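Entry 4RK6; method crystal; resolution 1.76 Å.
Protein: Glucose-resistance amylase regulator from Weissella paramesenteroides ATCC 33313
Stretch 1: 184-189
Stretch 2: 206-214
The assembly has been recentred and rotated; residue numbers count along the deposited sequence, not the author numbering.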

# COMPACT_ATOMS: atom_id res chain seq x y z
N ASP A 184 -25.44 16.74 2.29
CA ASP A 184 -25.28 18.10 1.81
C ASP A 184 -24.07 18.70 2.50
O ASP A 184 -24.09 18.94 3.72
CB ASP A 184 -26.55 18.89 2.16
CG ASP A 184 -26.47 20.35 1.82
OD1 ASP A 184 -25.47 20.83 1.23
OD2 ASP A 184 -27.45 21.05 2.17
N ILE A 185 -23.00 18.93 1.74
CA ILE A 185 -21.72 19.38 2.31
C ILE A 185 -21.83 20.72 2.98
O ILE A 185 -21.03 21.03 3.85
CB ILE A 185 -20.58 19.40 1.26
CG1 ILE A 185 -19.21 19.46 1.95
CG2 ILE A 185 -20.71 20.56 0.27
CD1 ILE A 185 -18.10 18.92 1.09
N ASN A 186 -22.84 21.52 2.60
CA ASN A 186 -23.05 22.83 3.15
C ASN A 186 -23.83 22.83 4.45
O ASN A 186 -23.83 23.84 5.16
CB ASN A 186 -23.86 23.70 2.19
CG ASN A 186 -23.30 23.70 0.80
OD1 ASN A 186 -22.17 24.15 0.58
ND2 ASN A 186 -24.10 23.23 -0.16
N GLN A 187 -24.51 21.74 4.75
CA GLN A 187 -25.33 21.60 5.95
C GLN A 187 -25.22 20.19 6.48
O GLN A 187 -26.20 19.49 6.61
CB GLN A 187 -26.79 21.91 5.63
CG GLN A 187 -27.04 23.36 5.26
CD GLN A 187 -28.51 23.64 4.98
OE1 GLN A 187 -28.85 24.45 4.12
NE2 GLN A 187 -29.38 22.95 5.69
N LEU A 188 -24.01 19.75 6.78
CA LEU A 188 -23.84 18.40 7.28
C LEU A 188 -24.61 18.25 8.58
O LEU A 188 -24.52 19.10 9.45
CB LEU A 188 -22.36 18.08 7.51
CG LEU A 188 -21.57 17.93 6.21
CD1 LEU A 188 -20.10 17.70 6.59
CD2 LEU A 188 -22.06 16.81 5.33
N PRO A 189 -25.36 17.13 8.71
CA PRO A 189 -26.18 16.91 9.90
C PRO A 189 -25.41 16.31 11.06
O PRO A 189 -25.96 16.16 12.15
CB PRO A 189 -27.26 15.94 9.41
CG PRO A 189 -26.65 15.23 8.25
CD PRO A 189 -25.65 16.16 7.64
N ASN A 206 -10.20 15.57 1.92
CA ASN A 206 -10.12 16.18 0.60
C ASN A 206 -11.46 16.72 0.13
O ASN A 206 -11.49 17.76 -0.53
CB ASN A 206 -9.51 15.22 -0.43
CG ASN A 206 -8.01 15.15 -0.32
OD1 ASN A 206 -7.42 15.86 0.48
ND2 ASN A 206 -7.39 14.31 -1.11
N ALA A 207 -12.56 16.03 0.44
CA ALA A 207 -13.88 16.51 0.01
C ALA A 207 -14.14 17.84 0.68
O ALA A 207 -14.62 18.79 0.04
CB ALA A 207 -14.97 15.51 0.34
N MSE A 208 -13.80 17.94 1.96
CA MSE A 208 -14.02 19.21 2.68
C MSE A 208 -13.17 20.30 2.07
O MSE A 208 -13.70 21.40 1.76
CB MSE A 208 -13.76 19.11 4.19
CG MSE A 208 -14.60 18.06 4.93
SE MSE A 208 -16.57 18.20 4.64
CE MSE A 208 -16.75 19.77 5.79
N SER A 209 -11.88 20.03 1.90
CA SER A 209 -10.93 21.04 1.35
C SER A 209 -11.32 21.52 -0.04
O SER A 209 -11.17 22.70 -0.34
CB SER A 209 -9.49 20.49 1.28
OG SER A 209 -9.01 20.18 2.55
N ASP A 210 -11.79 20.59 -0.86
CA ASP A 210 -12.15 20.89 -2.26
C ASP A 210 -13.43 21.73 -2.36
O ASP A 210 -13.73 22.26 -3.44
CB ASP A 210 -12.36 19.60 -3.05
CG ASP A 210 -11.06 18.84 -3.35
OD1 ASP A 210 -9.94 19.37 -3.15
OD2 ASP A 210 -11.18 17.72 -3.89
N HIS A 211 -14.19 21.81 -1.27
CA HIS A 211 -15.46 22.56 -1.25
C HIS A 211 -15.45 23.68 -0.23
O HIS A 211 -16.49 23.99 0.38
CB HIS A 211 -16.62 21.60 -1.02
CG HIS A 211 -16.77 20.60 -2.12
ND1 HIS A 211 -16.04 19.43 -2.17
CD2 HIS A 211 -17.53 20.62 -3.24
CE1 HIS A 211 -16.35 18.77 -3.28
NE2 HIS A 211 -17.26 19.47 -3.94
N GLY A 212 -14.28 24.29 -0.07
CA GLY A 212 -14.11 25.49 0.74
C GLY A 212 -14.27 25.34 2.24
O GLY A 212 -14.60 26.30 2.93
N LYS A 213 -14.03 24.13 2.74
CA LYS A 213 -14.14 23.86 4.17
C LYS A 213 -12.84 23.28 4.66
O LYS A 213 -11.92 23.03 3.88
CB LYS A 213 -15.33 22.93 4.42
CG LYS A 213 -16.68 23.58 4.05
CD LYS A 213 -17.89 22.86 4.62
CE LYS A 213 -19.19 23.62 4.35
NZ LYS A 213 -19.33 24.86 5.16
N THR A 214 -12.73 23.12 5.98
CA THR A 214 -11.51 22.64 6.59
C THR A 214 -11.83 21.71 7.74
O THR A 214 -12.73 21.97 8.52
CB THR A 214 -10.69 23.83 7.13
OG1 THR A 214 -10.51 24.79 6.08
CG2 THR A 214 -9.33 23.37 7.64
O HOH W 1 -22.01 25.77 5.27

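Contact between residues 184-189 and the C-terminal part of a helix with the loop that follows it (206-214) rests on apolar packing and one water bridge; no direct hydrogen bond crosses between them, and the two sides together bury 269 Å².

Apolar packing centres on Ile-185, which has the largest covered area of any residue here, 102 Å². Its CA-to-CB bond points toward the helix, and with chi1 and chi2 both t the side chain is extended, so that Ile-185 CD1 reaches three residues at once: it lies 3.9 Å from Met-208 SE, 3.7 Å from His-211 CB and 3.6 Å from Ala-207 O. A branched aliphatic chain suits this site, where it meets hydrocarbon, selenium and a carbonyl oxygen already engaged within its own stretch. Met-208, a selenomethionine, leaves its backbone sideways, but an all-m chain (chi1 -58°, chi2 -53°, chi3 -75°) brings its end nearer. Met-208 CE then packs 4.0 Å from Leu-188 CD1, so the buried, flexible selenoether touches Ile-185 and Leu-188. The CA-to-CB bond of Leu-188 also points toward the second stretch, in the m,t rotamer. The small side chain of Ala-207 keeps its distance, and its main contact is through the carbonyl.

Polar contact is indirect. The CA-to-CB bond of Lys-213 points toward the first stretch, and its long chain, m,t,t,m, runs past the backbone there: CE is 3.2 Å from Ile-185 O and 4.1 Å from Asn-186 CA. The chain thus lends its methylenes to the contact, while Lys-213 NZ donates to water 1 at 2.8 Å. The same water donates to Asn-186 O at 2.7 Å, linking ammonium and carbonyl across the gap.

Bonds within each stretch set up these surfaces. A type I turn from Asp-184 to Gln-187, with Gln-187 N donating to Asp-184 O at 3.0 Å, places Ile-185 at its second position. Asp-184 OD1 accepts from Asn-186 N at 3.0 Å and, weakly, from Asn-186 ND2 at 3.1 Å; a short carboxylate can thus brace the turn without touching the helix. In the second stretch, His-211 ND1 donates to Ala-207 O at 2.7 Å, holding the imidazole back against the helix, with Ile-185 CD1 oblique to the ring. Beyond the helix, Gly-212 adopts a positive phi of 69°, a conformation that favours glycine, and Lys-213 N donates to Met-208 O at 2.9 Å, anchoring the lysine backbone.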